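Local coordinates for class B carbapenemase GOB-18 (Elizabethkingia meningoseptica, PDB 5K0W), which probably hydrolyses beta-lactam antibiotics, carbapenems among them, as a B3 metallo-beta-lactamase with two zinc ions in its active site, at residues A[102-107]-A[143-148]; A[116-121]-A[126-131]; A[228-233]-A[270-275]; A[170-175]-A[179-184]. One frame throughout, in Å; residues are numbered along the deposited sequence.

Contact 1 of 4, residues A[102-107]-A[143-148]; sequences DHTGAL and VTFKPV. With ZN (zinc ion), chain C.
Thr-104 and Phe-145 form the centre of a buried contact, part packing and part water-bridged, between helix 101-104 and the loop that runs from helix 125-129 to strand 152-154. Thr-104 lies over one face of the Phe-145 ring. Its OG1 stands 3.1 Å above the ring plane over the centre, and its CB makes a CH-pi contact 4.0 Å from the ring centroid, 14° off the normal. The ring is brought there by a first torsion of 67°, with CG between the backbone N and the carbonyl carbon. The short helix belongs to the metallo-beta-lactamase zinc-binding motif: Asp-102 OD2 and His-103 NE2 both bind one zinc ion, each at 2.1 Å, and His-241 and a water are its other ligands. Residues 104-107 make a type I turn, closed by Leu-107 N to Thr-104 O (3.1 Å). Two waters tie the turn to the loop. One donates to both Thr-104 O and Lys-146 O; the other donates to Gly-105 O and accepts from Lys-146 N. Beyond them, Leu-107 CD1 meets Val-148 CG1 at 4.2 Å, the two side chains crossing at about a right angle beside Leu-128 and Phe-118.

Contact 2 of 4, residues A[116-121]-A[126-131]; sequences AKFYVD and DVLRTG
Val-120 and Leu-128 are the closest backbone pair, their CA atoms 9.1 Å apart, and no hydrogen bond links strand 117-121 to helix 125-129 between these two segments. Side chains bridge the gap, with Leu-128 meeting Phe-118 and Val-120. With its CG anti to the carbonyl carbon (chi1 -75°), Leu-128 directs both methyls at the strand. CD1 runs tip to tip into the branched end of Val-120, at 3.5 Å from Val-120 CG2, and CG1 of the same valine is also in contact. CD2 turns to the far end of the Phe-118 ring, 3.9 Å from Phe-118 CZ, while CD1 lies at the edge of this ring, near its plane. Phe-118 and Val-120, two apart on the strand, both point their side chains toward the helix. Strand, helix and strand 152-154 make up a beta-alpha-beta unit of the metallo-beta-lactamase fold, and the leucine joins its helix to the first strand. Leu-107 and Val-148 touch both Phe-118 and Leu-128, adding to the apolar cluster. Where the helix ends, Asp-126 O accepts two bonds from Thr-130, from N at 3.0 Å and from OG1 at 3.1 Å, the hydroxyl tilted 31° out of the carbonyl plane. Thr-130 OG1 has a further hydrogen bond with Ser-134 N. At the strand's end, Asp-121 OD1 is bonded to Ala-123 N, at the start of the connection into the helix.

Contact 3 of 4, residues A[228-233]-A[270-275]; sequences VMKKLD and QNLNDL
Met-229 and Leu-272 make an apolar helix-helix contact, in which the C-terminal end of helix 218-230 packs against the long helix 265-284 near the C terminus of the enzyme. Polar ties lie around this packing. Met-229 O is hydrogen-bonded to Tyr-268 OH, one turn before Leu-272, so the two helices are held together at the carbonyl that Leu-272 CD2 adjoins. A long, weak ion pair joins Lys-230 NZ to Glu-276 on the exposed side. Van der Waals packing is the whole of the direct contact, and Leu-272 carries its side. With CG anti to the backbone N (chi1 -166°), it sends both methyls across to Met-229, the two side chains crossing obliquely, with CD1 3.9 Å from Met-229 CB and 4.1 Å from Met-229 SD. CD2 meets Met-229 CB at 3.7 Å and also lies against the backbone, 3.5 Å from Met-229 C. Pro-201 touches Met-229 and Leu-272 alike, and Met-229 also meets Ala-198 of strand 192-198 and His-172, which places the helix pair beside the five-stranded sheet. Lys-230 meets Leu-272 by its aliphatic part, with Lys-230 CG 3.8 Å from Leu-272 CD2.

Contact 4 of 4, residues A[170-175]-A[179-184]; sequences LHHPGH and SCSFIF. With ZN (zinc ion), chain D.
Backbone hydrogen bonds come first: Leu-170 and Ser-181 form an antiparallel hydrogen-bonded pair, with Leu-170 N to Ser-181 O at 2.8 Å and Ser-181 N to Leu-170 O at 2.9 Å, both nearly straight. Next to them, His-171 and Cys-180 are a non-hydrogen-bonded pair. His-172 N then reaches Ser-179 O at 3.0 Å, more bent at 140°. Side-chain bonds follow. Ser-181 OG sits in plane at the edge of the His-172 ring, 2.7 Å from His-172 ND1, and either may be the donor; Asn-199 N also bonds to this hydroxyl and so helps position it against the imidazole, which rests on helix 218-230. His-171 turns its ND1 to Asp-121 instead. These strands, 165-171 and 180-187, are a beta hairpin whose connecting loop brings His-175 to the active site. The loop turns at Gly-174 (phi 126°). Metal bonding is left to His-175: with CG anti to the backbone N (chi1 -172°), NE2 binds a zinc ion at 2.1 Å, which Gln-98, His-100 and two waters complete. Apolar packing lies at the other end: the Leu-170 and Ile-183 side chains cross at a slant, Leu-170 CD1 3.7 Å from Ile-183 CG2.

From the N terminus, contact 1 opens at the zinc-binding helix and closes a loop of 35 residues at 143-148. Contact 2 falls wholly within that loop, joining strand 117-121 to the helix that follows. The two meet where Leu-128 O faces Val-148 N at 2.8 Å, a probable hydrogen bond. Contact 4 comes next as a hairpin in the other sheet, whose loop carries His-175, and contact 3 closes last, joining two helices distant in sequence; no loops cross. Asp-121 OD2 probably bonds to His-171 ND1, linking contacts 2 and 4 between the sheets, and Met-229 packs on His-172 between contacts 3 and 4. Contacts 1 and 4 share one water, which bridges the two zinc ions.

Contact 1 of 4, residues A[102-107]-A[143-148]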
loop_
_atom_site.group_PDB
_atom_site.type_symbol
_atom_site.label_atom_id
_atom_site.label_comp_id
_atom_site.label_asym_id
_atom_site.label_seq_id
_atom_site.Cartn_x
_atom_site.Cartn_y
_atom_site.Cartn_z
ATOM N N ASP A 102 8.084 -3.621 -4.250
ATOM C CA ASP A 102 6.944 -4.536 -4.319
ATOM C C ASP A 102 5.575 -3.813 -4.265
ATOM O O ASP A 102 4.542 -4.471 -4.319
ATOM C CB ASP A 102 7.065 -5.675 -3.284
ATOM C CG ASP A 102 7.126 -5.234 -1.836
ATOM O OD1 ASP A 102 7.917 -4.306 -1.525
ATOM O OD2 ASP A 102 6.432 -5.862 -0.997
ATOM N N HIS A 103 5.562 -2.469 -4.192
ATOM C CA HIS A 103 4.339 -1.653 -4.238
ATOM C C HIS A 103 4.528 -0.456 -5.189
ATOM O O HIS A 103 3.548 0.203 -5.538
ATOM C CB HIS A 103 3.918 -1.165 -2.833
ATOM C CG HIS A 103 3.902 -2.245 -1.792
ATOM N ND1 HIS A 103 2.799 -3.060 -1.607
ATOM C CD2 HIS A 103 4.880 -2.639 -0.952
ATOM C CE1 HIS A 103 3.135 -3.900 -0.647
ATOM N NE2 HIS A 103 4.377 -3.684 -0.222
ATOM N N THR A 104 5.792 -0.189 -5.612
ATOM C CA THR A 104 6.150 0.938 -6.486
ATOM C C THR A 104 6.680 0.528 -7.868
ATOM O O THR A 104 6.948 1.410 -8.680
ATOM C CB THR A 104 7.268 1.788 -5.825
ATOM O OG1 THR A 104 8.445 0.990 -5.723
ATOM C CG2 THR A 104 6.900 2.317 -4.457
ATOM N N GLY A 105 6.965 -0.748 -8.078
ATOM C CA GLY A 105 7.568 -1.224 -9.318
ATOM C C GLY A 105 6.912 -0.826 -10.635
ATOM O O GLY A 105 7.615 -0.618 -11.627
ATOM N N ALA A 106 5.560 -0.731 -10.670
ATOM C CA ALA A 106 4.840 -0.364 -11.888
ATOM C C ALA A 106 4.373 1.076 -11.905
ATOM O O ALA A 106 3.700 1.470 -12.855
ATOM C CB ALA A 106 3.676 -1.303 -12.118
ATOM N N LEU A 107 4.776 1.875 -10.894
ATOM C CA LEU A 107 4.384 3.273 -10.707
ATOM C C LEU A 107 4.744 4.188 -11.849
ATOM O O LEU A 107 3.923 5.022 -12.229
ATOM C CB LEU A 107 4.962 3.837 -9.411
ATOM C CG LEU A 107 4.020 4.009 -8.243
ATOM C CD1 LEU A 107 4.793 4.485 -7.031
ATOM C CD2 LEU A 107 2.918 5.022 -8.557
ATOM N N VAL A 143 19.126 0.613 -7.161
ATOM C CA VAL A 143 17.866 1.010 -7.802
ATOM C C VAL A 143 17.028 -0.249 -7.993
ATOM O O VAL A 143 17.330 -1.054 -8.884
ATOM C CB VAL A 143 18.073 1.801 -9.128
ATOM C CG1 VAL A 143 16.737 2.160 -9.774
ATOM C CG2 VAL A 143 18.911 3.056 -8.917
ATOM N N THR A 144 16.010 -0.429 -7.136
ATOM C CA THR A 144 15.103 -1.593 -7.152
ATOM C C THR A 144 13.832 -1.350 -7.969
ATOM O O THR A 144 13.097 -2.292 -8.258
ATOM C CB THR A 144 14.762 -2.060 -5.727
ATOM O OG1 THR A 144 14.513 -0.927 -4.899
ATOM C CG2 THR A 144 15.840 -2.934 -5.122
ATOM N N PHE A 145 13.565 -0.095 -8.328
ATOM C CA PHE A 145 12.387 0.269 -9.101
ATOM C C PHE A 145 12.646 1.556 -9.873
ATOM O O PHE A 145 13.471 2.376 -9.442
ATOM C CB PHE A 145 11.145 0.402 -8.190
ATOM C CG PHE A 145 11.172 1.547 -7.206
ATOM C CD1 PHE A 145 11.688 1.373 -5.926
ATOM C CD2 PHE A 145 10.619 2.776 -7.534
ATOM C CE1 PHE A 145 11.673 2.417 -5.005
ATOM C CE2 PHE A 145 10.620 3.826 -6.621
ATOM C CZ PHE A 145 11.137 3.638 -5.357
ATOM N N LYS A 146 11.926 1.740 -11.003
ATOM C CA LYS A 146 12.038 2.933 -11.856
ATOM C C LYS A 146 11.695 4.158 -11.037
ATOM O O LYS A 146 10.560 4.264 -10.569
ATOM C CB LYS A 146 11.069 2.864 -13.050
ATOM C CG LYS A 146 11.507 2.038 -14.247
ATOM C CD LYS A 146 10.289 1.865 -15.175
ATOM C CE LYS A 146 10.618 1.399 -16.566
ATOM N NZ LYS A 146 9.600 1.871 -17.543
ATOM N N PRO A 147 12.650 5.088 -10.822
ATOM C CA PRO A 147 12.334 6.291 -10.037
ATOM C C PRO A 147 11.148 7.085 -10.590
ATOM O O PRO A 147 10.926 7.098 -11.796
ATOM C CB PRO A 147 13.642 7.089 -10.078
ATOM C CG PRO A 147 14.381 6.558 -11.234
ATOM C CD PRO A 147 14.050 5.117 -11.276
ATOM N N VAL A 148 10.360 7.693 -9.688
ATOM C CA VAL A 148 9.169 8.492 -10.016
ATOM C C VAL A 148 9.180 9.828 -9.236
ATOM O O VAL A 148 9.681 9.878 -8.108
ATOM C CB VAL A 148 7.839 7.666 -9.891
ATOM C CG1 VAL A 148 7.588 7.202 -8.468
ATOM C CG2 VAL A 148 6.632 8.430 -10.421
HETATM ZN ZN ZN C . 5.513 -5.148 0.766
HETATM O O HOH W 1 8.189 2.977 -10.728
HETATM O O HOH W 2 10.254 -0.800 -11.505
HETATM O O HOH W 3 6.643 -4.850 2.465
#

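Contact 2 of 4, residues A[116-121]-A[126-131]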
loop_
_atom_site.group_PDB
_atom_site.type_symbol
_atom_site.label_atom_id
_atom_site.label_comp_id
_atom_site.label_asym_id
_atom_site.label_seq_id
_atom_site.Cartn_x
_atom_site.Cartn_y
_atom_site.Cartn_z
ATOM N N ALA A 116 -1.565 10.205 -15.170
ATOM C CA ALA A 116 -2.238 10.332 -13.896
ATOM C C ALA A 116 -1.309 11.136 -13.021
ATOM O O ALA A 116 -0.107 11.191 -13.297
ATOM C CB ALA A 116 -2.438 8.958 -13.279
ATOM N N LYS A 117 -1.851 11.763 -11.969
ATOM C CA LYS A 117 -1.039 12.515 -11.021
ATOM C C LYS A 117 -0.642 11.568 -9.885
ATOM O O LYS A 117 -1.407 10.667 -9.525
ATOM C CB LYS A 117 -1.768 13.774 -10.524
ATOM C CG LYS A 117 -2.184 14.745 -11.637
ATOM C CD LYS A 117 -1.001 15.440 -12.322
ATOM C CE LYS A 117 -1.401 16.271 -13.525
ATOM N NZ LYS A 117 -1.687 15.437 -14.731
ATOM N N PHE A 118 0.592 11.711 -9.396
ATOM C CA PHE A 118 1.111 10.878 -8.325
ATOM C C PHE A 118 1.275 11.691 -7.045
ATOM O O PHE A 118 2.025 12.662 -7.033
ATOM C CB PHE A 118 2.413 10.165 -8.744
ATOM C CG PHE A 118 3.094 9.389 -7.639
ATOM C CD1 PHE A 118 2.370 8.512 -6.828
ATOM C CD2 PHE A 118 4.465 9.502 -7.429
ATOM C CE1 PHE A 118 2.995 7.801 -5.801
ATOM C CE2 PHE A 118 5.093 8.790 -6.401
ATOM C CZ PHE A 118 4.353 7.937 -5.599
ATOM N N TYR A 119 0.526 11.316 -5.991
ATOM C CA TYR A 119 0.556 11.976 -4.683
ATOM C C TYR A 119 1.161 10.998 -3.678
ATOM O O TYR A 119 0.763 9.838 -3.636
ATOM C CB TYR A 119 -0.866 12.376 -4.232
ATOM C CG TYR A 119 -1.698 13.202 -5.192
ATOM C CD1 TYR A 119 -1.104 13.938 -6.212
ATOM C CD2 TYR A 119 -3.072 13.321 -5.025
ATOM C CE1 TYR A 119 -1.859 14.733 -7.070
ATOM C CE2 TYR A 119 -3.840 14.112 -5.878
ATOM C CZ TYR A 119 -3.229 14.820 -6.899
ATOM O OH TYR A 119 -3.981 15.609 -7.738
ATOM N N VAL A 120 2.126 11.449 -2.879
ATOM C CA VAL A 120 2.801 10.596 -1.906
ATOM C C VAL A 120 3.089 11.302 -0.565
ATOM O O VAL A 120 3.149 12.535 -0.513
ATOM C CB VAL A 120 4.078 9.985 -2.534
ATOM C CG1 VAL A 120 5.279 10.921 -2.402
ATOM C CG2 VAL A 120 4.373 8.607 -1.944
ATOM N N ASP A 121 3.296 10.493 0.505
ATOM C CA ASP A 121 3.659 10.952 1.844
ATOM C C ASP A 121 4.974 11.701 1.700
ATOM O O ASP A 121 5.891 11.188 1.049
ATOM C CB ASP A 121 3.860 9.746 2.763
ATOM C CG ASP A 121 3.847 10.058 4.249
ATOM O OD1 ASP A 121 4.689 10.877 4.697
ATOM O OD2 ASP A 121 3.048 9.433 4.977
ATOM N N ASP A 126 12.321 11.294 -1.354
ATOM C CA ASP A 126 13.678 10.963 -1.792
ATOM C C ASP A 126 13.829 9.521 -2.242
ATOM O O ASP A 126 14.418 9.293 -3.296
ATOM C CB ASP A 126 14.749 11.398 -0.772
ATOM C CG ASP A 126 15.016 12.909 -0.770
ATOM O OD1 ASP A 126 14.882 13.546 -1.854
ATOM O OD2 ASP A 126 15.348 13.459 0.314
ATOM N N VAL A 127 13.214 8.556 -1.519
ATOM C CA VAL A 127 13.229 7.136 -1.910
ATOM C C VAL A 127 12.633 6.954 -3.333
ATOM O O VAL A 127 13.171 6.186 -4.145
ATOM C CB VAL A 127 12.540 6.244 -0.833
ATOM C CG1 VAL A 127 12.436 4.785 -1.284
ATOM C CG2 VAL A 127 13.276 6.335 0.497
ATOM N N LEU A 128 11.561 7.699 -3.634
ATOM C CA LEU A 128 10.884 7.610 -4.921
ATOM C C LEU A 128 11.638 8.243 -6.079
ATOM O O LEU A 128 11.673 7.675 -7.171
ATOM C CB LEU A 128 9.443 8.110 -4.820
ATOM C CG LEU A 128 8.519 7.121 -4.112
ATOM C CD1 LEU A 128 7.525 7.821 -3.260
ATOM C CD2 LEU A 128 7.854 6.184 -5.097
ATOM N N ARG A 129 12.279 9.388 -5.825
ATOM C CA ARG A 129 13.057 10.119 -6.820
ATOM C C ARG A 129 14.373 9.398 -7.158
ATOM O O ARG A 129 14.885 9.570 -8.268
ATOM C CB ARG A 129 13.321 11.554 -6.338
ATOM C CG ARG A 129 12.058 12.389 -6.198
ATOM C CD ARG A 129 12.370 13.777 -5.682
ATOM N NE ARG A 129 12.589 14.719 -6.780
ATOM C CZ ARG A 129 11.697 15.616 -7.193
ATOM N NH1 ARG A 129 10.516 15.717 -6.589
ATOM N NH2 ARG A 129 11.983 16.428 -8.203
ATOM N N THR A 130 14.911 8.604 -6.202
ATOM C CA THR A 130 16.157 7.848 -6.341
ATOM C C THR A 130 15.933 6.366 -6.652
ATOM O O THR A 130 16.898 5.599 -6.664
ATOM C CB THR A 130 17.048 7.980 -5.106
ATOM O OG1 THR A 130 16.520 7.200 -4.029
ATOM C CG2 THR A 130 17.329 9.421 -4.712
ATOM N N GLY A 131 14.676 5.978 -6.877
ATOM C CA GLY A 131 14.297 4.606 -7.188
ATOM C C GLY A 131 14.774 3.575 -6.179
ATOM O O GLY A 131 15.105 2.445 -6.549
#

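Contact 3 of 4, residues A[228-233]-A[270-275]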
loop_
_atom_site.group_PDB
_atom_site.type_symbol
_atom_site.label_atom_id
_atom_site.label_comp_id
_atom_site.label_asym_id
_atom_site.label_seq_id
_atom_site.Cartn_x
_atom_site.Cartn_y
_atom_site.Cartn_z
ATOM N N VAL A 228 -1.486 5.389 17.281
ATOM C CA VAL A 228 -2.494 5.910 16.352
ATOM C C VAL A 228 -3.327 4.793 15.650
ATOM O O VAL A 228 -4.540 4.943 15.481
ATOM C CB VAL A 228 -1.830 6.958 15.397
ATOM C CG1 VAL A 228 -0.813 6.320 14.455
ATOM C CG2 VAL A 228 -2.862 7.771 14.624
ATOM N N MET A 229 -2.686 3.655 15.318
ATOM C CA MET A 229 -3.359 2.533 14.655
ATOM C C MET A 229 -4.371 1.765 15.538
ATOM O O MET A 229 -5.344 1.225 15.009
ATOM C CB MET A 229 -2.360 1.604 13.945
ATOM C CG MET A 229 -1.912 2.121 12.593
ATOM S SD MET A 229 -0.707 1.079 11.729
ATOM C CE MET A 229 -1.787 0.067 10.708
ATOM N N LYS A 230 -4.148 1.716 16.859
ATOM C CA LYS A 230 -5.038 1.049 17.831
ATOM C C LYS A 230 -6.335 1.837 18.070
ATOM O O LYS A 230 -7.325 1.255 18.519
ATOM C CB LYS A 230 -4.317 0.870 19.185
ATOM C CG LYS A 230 -3.418 -0.369 19.276
ATOM C CD LYS A 230 -2.416 -0.289 20.435
ATOM C CE LYS A 230 -2.945 -0.744 21.781
ATOM N NZ LYS A 230 -1.933 -0.579 22.864
ATOM N N LYS A 231 -6.320 3.160 17.782
ATOM C CA LYS A 231 -7.456 4.083 17.992
ATOM C C LYS A 231 -8.279 4.384 16.732
ATOM O O LYS A 231 -9.137 5.274 16.765
ATOM C CB LYS A 231 -7.024 5.404 18.691
ATOM C CG LYS A 231 -5.763 5.373 19.554
ATOM C CD LYS A 231 -5.898 6.042 20.934
ATOM C CE LYS A 231 -5.611 7.528 20.941
ATOM N NZ LYS A 231 -6.860 8.340 20.842
ATOM N N LEU A 232 -8.052 3.635 15.639
ATOM C CA LEU A 232 -8.776 3.842 14.380
ATOM C C LEU A 232 -10.159 3.202 14.419
ATOM O O LEU A 232 -10.339 2.123 15.014
ATOM C CB LEU A 232 -7.969 3.315 13.156
ATOM C CG LEU A 232 -6.629 4.010 12.832
ATOM C CD1 LEU A 232 -5.833 3.220 11.820
ATOM C CD2 LEU A 232 -6.831 5.450 12.351
ATOM N N ASP A 233 -11.137 3.884 13.779
ATOM C CA ASP A 233 -12.527 3.410 13.629
ATOM C C ASP A 233 -12.808 3.183 12.141
ATOM O O ASP A 233 -12.591 4.079 11.314
ATOM C CB ASP A 233 -13.572 4.383 14.204
ATOM C CG ASP A 233 -13.262 5.037 15.519
ATOM O OD1 ASP A 233 -13.142 4.308 16.531
ATOM O OD2 ASP A 233 -13.156 6.284 15.542
ATOM N N GLN A 270 -5.587 -7.896 16.732
ATOM C CA GLN A 270 -4.739 -9.018 17.147
ATOM C C GLN A 270 -3.394 -8.969 16.423
ATOM O O GLN A 270 -2.362 -9.066 17.082
ATOM C CB GLN A 270 -5.450 -10.362 16.937
ATOM C CG GLN A 270 -6.413 -10.669 18.084
ATOM C CD GLN A 270 -7.350 -11.819 17.816
ATOM O OE1 GLN A 270 -8.190 -11.784 16.896
ATOM N NE2 GLN A 270 -7.288 -12.824 18.680
ATOM N N ASN A 271 -3.407 -8.734 15.090
ATOM C CA ASN A 271 -2.210 -8.606 14.257
ATOM C C ASN A 271 -1.425 -7.381 14.653
ATOM O O ASN A 271 -0.202 -7.446 14.687
ATOM C CB ASN A 271 -2.565 -8.514 12.765
ATOM C CG ASN A 271 -3.089 -9.790 12.177
ATOM O OD1 ASN A 271 -2.631 -10.891 12.499
ATOM N ND2 ASN A 271 -4.048 -9.663 11.278
ATOM N N LEU A 272 -2.117 -6.267 14.963
ATOM C CA LEU A 272 -1.488 -5.018 15.379
ATOM C C LEU A 272 -0.752 -5.201 16.703
ATOM O O LEU A 272 0.386 -4.752 16.827
ATOM C CB LEU A 272 -2.540 -3.911 15.481
ATOM C CG LEU A 272 -2.067 -2.477 15.575
ATOM C CD1 LEU A 272 -1.236 -2.071 14.345
ATOM C CD2 LEU A 272 -3.237 -1.566 15.689
ATOM N N ASN A 273 -1.382 -5.890 17.666
ATOM C CA ASN A 273 -0.814 -6.170 18.984
ATOM C C ASN A 273 0.378 -7.133 18.874
ATOM O O ASN A 273 1.343 -6.979 19.618
ATOM C CB ASN A 273 -1.909 -6.700 19.938
ATOM C CG ASN A 273 -1.428 -7.164 21.290
ATOM O OD1 ASN A 273 -1.559 -8.341 21.648
ATOM N ND2 ASN A 273 -0.844 -6.258 22.061
ATOM N N ASP A 274 0.328 -8.094 17.925
ATOM C CA ASP A 274 1.431 -9.028 17.704
ATOM C C ASP A 274 2.636 -8.308 17.132
ATOM O O ASP A 274 3.767 -8.669 17.450
ATOM C CB ASP A 274 1.011 -10.214 16.829
ATOM C CG ASP A 274 0.037 -11.162 17.505
ATOM O OD1 ASP A 274 0.202 -11.421 18.725
ATOM O OD2 ASP A 274 -0.890 -11.651 16.815
ATOM N N LEU A 275 2.391 -7.251 16.338
ATOM C CA LEU A 275 3.426 -6.415 15.752
ATOM C C LEU A 275 4.048 -5.488 16.823
ATOM O O LEU A 275 5.264 -5.244 16.787
ATOM C CB LEU A 275 2.880 -5.649 14.544
ATOM C CG LEU A 275 2.690 -6.479 13.264
ATOM C CD1 LEU A 275 1.765 -5.797 12.289
ATOM C CD2 LEU A 275 4.000 -6.763 12.581
#

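Contact 4 of 4, residues A[170-175]-A[179-184]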
loop_
_atom_site.group_PDB
_atom_site.type_symbol
_atom_site.label_atom_id
_atom_site.label_comp_id
_atom_site.label_asym_id
_atom_site.label_seq_id
_atom_site.Cartn_x
_atom_site.Cartn_y
_atom_site.Cartn_z
ATOM N N LEU A 170 -3.341 8.677 6.432
ATOM C CA LEU A 170 -2.982 8.489 7.832
ATOM C C LEU A 170 -1.492 8.132 7.852
ATOM O O LEU A 170 -1.116 7.044 7.408
ATOM C CB LEU A 170 -3.828 7.380 8.498
ATOM C CG LEU A 170 -5.363 7.492 8.389
ATOM C CD1 LEU A 170 -6.036 6.218 8.827
ATOM C CD2 LEU A 170 -5.901 8.672 9.175
ATOM N N HIS A 171 -0.645 9.061 8.323
ATOM C CA HIS A 171 0.792 8.861 8.419
ATOM C C HIS A 171 1.094 7.759 9.443
ATOM O O HIS A 171 0.811 7.920 10.639
ATOM C CB HIS A 171 1.468 10.184 8.791
ATOM C CG HIS A 171 2.970 10.159 8.769
ATOM N ND1 HIS A 171 3.681 9.847 7.613
ATOM C CD2 HIS A 171 3.855 10.465 9.745
ATOM C CE1 HIS A 171 4.958 9.933 7.942
ATOM N NE2 HIS A 171 5.113 10.298 9.209
ATOM N N HIS A 172 1.598 6.607 8.949
ATOM C CA HIS A 172 1.952 5.435 9.754
ATOM C C HIS A 172 3.416 5.033 9.480
ATOM O O HIS A 172 3.650 4.013 8.814
ATOM C CB HIS A 172 0.966 4.290 9.471
ATOM C CG HIS A 172 -0.433 4.555 9.967
ATOM N ND1 HIS A 172 -1.529 3.959 9.376
ATOM C CD2 HIS A 172 -0.867 5.349 10.976
ATOM C CE1 HIS A 172 -2.587 4.418 10.025
ATOM N NE2 HIS A 172 -2.238 5.247 11.000
ATOM N N PRO A 173 4.424 5.839 9.930
ATOM C CA PRO A 173 5.826 5.517 9.595
ATOM C C PRO A 173 6.428 4.305 10.309
ATOM O O PRO A 173 5.809 3.715 11.184
ATOM C CB PRO A 173 6.571 6.814 9.924
ATOM C CG PRO A 173 5.767 7.445 11.005
ATOM C CD PRO A 173 4.336 7.093 10.716
ATOM N N GLY A 174 7.637 3.949 9.913
ATOM C CA GLY A 174 8.375 2.841 10.488
ATOM C C GLY A 174 8.815 1.887 9.411
ATOM O O GLY A 174 10.002 1.754 9.156
ATOM N N HIS A 175 7.862 1.214 8.763
ATOM C CA HIS A 175 8.166 0.263 7.712
ATOM C C HIS A 175 9.008 0.964 6.625
ATOM O O HIS A 175 9.973 0.395 6.107
ATOM C CB HIS A 175 6.885 -0.374 7.177
ATOM C CG HIS A 175 7.143 -1.505 6.230
ATOM N ND1 HIS A 175 7.316 -2.806 6.684
ATOM C CD2 HIS A 175 7.285 -1.485 4.880
ATOM C CE1 HIS A 175 7.529 -3.539 5.597
ATOM N NE2 HIS A 175 7.524 -2.784 4.486
ATOM N N SER A 179 5.533 5.498 5.284
ATOM C CA SER A 179 4.484 4.502 5.088
ATOM C C SER A 179 3.179 5.099 5.634
ATOM O O SER A 179 3.208 5.935 6.537
ATOM C CB SER A 179 4.817 3.162 5.739
ATOM O OG SER A 179 5.626 3.266 6.896
ATOM N N CYS A 180 2.064 4.787 4.996
ATOM C CA CYS A 180 0.788 5.362 5.395
ATOM C C CYS A 180 -0.377 4.454 5.093
ATOM O O CYS A 180 -0.256 3.500 4.323
ATOM C CB CYS A 180 0.603 6.731 4.745
ATOM S SG CYS A 180 0.714 6.705 2.943
ATOM N N SER A 181 -1.518 4.766 5.683
ATOM C CA SER A 181 -2.754 4.041 5.428
ATOM C C SER A 181 -3.752 5.055 4.921
ATOM O O SER A 181 -3.513 6.268 5.026
ATOM C CB SER A 181 -3.275 3.375 6.701
ATOM O OG SER A 181 -2.330 2.471 7.252
ATOM N N PHE A 182 -4.861 4.575 4.358
ATOM C CA PHE A 182 -5.914 5.447 3.854
ATOM C C PHE A 182 -7.248 5.058 4.437
ATOM O O PHE A 182 -7.523 3.878 4.648
ATOM C CB PHE A 182 -5.956 5.475 2.320
ATOM C CG PHE A 182 -4.680 5.964 1.689
ATOM C CD1 PHE A 182 -4.478 7.319 1.452
ATOM C CD2 PHE A 182 -3.685 5.068 1.303
ATOM C CE1 PHE A 182 -3.301 7.771 0.839
ATOM C CE2 PHE A 182 -2.495 5.523 0.714
ATOM C CZ PHE A 182 -2.314 6.870 0.482
ATOM N N ILE A 183 -8.059 6.063 4.747
ATOM C CA ILE A 183 -9.378 5.860 5.316
ATOM C C ILE A 183 -10.397 6.645 4.508
ATOM O O ILE A 183 -10.195 7.828 4.211
ATOM C CB ILE A 183 -9.418 6.073 6.871
ATOM C CG1 ILE A 183 -10.673 5.473 7.508
ATOM C CG2 ILE A 183 -9.186 7.534 7.309
ATOM C CD1 ILE A 183 -10.374 4.724 8.767
ATOM N N PHE A 184 -11.450 5.954 4.076
ATOM C CA PHE A 184 -12.510 6.556 3.270
ATOM C C PHE A 184 -13.822 5.811 3.424
ATOM O O PHE A 184 -13.854 4.667 3.877
ATOM C CB PHE A 184 -12.088 6.621 1.785
ATOM C CG PHE A 184 -12.016 5.279 1.106
ATOM C CD1 PHE A 184 -10.888 4.475 1.238
ATOM C CD2 PHE A 184 -13.077 4.815 0.334
ATOM C CE1 PHE A 184 -10.827 3.223 0.629
ATOM C CE2 PHE A 184 -13.023 3.562 -0.275
ATOM C CZ PHE A 184 -11.894 2.776 -0.131
HETATM ZN ZN ZN D . 7.849 -3.163 2.486
HETATM O O HOH W 3 6.643 -4.850 2.465
HETATM O O HOH W 4 9.395 -4.684 2.906
#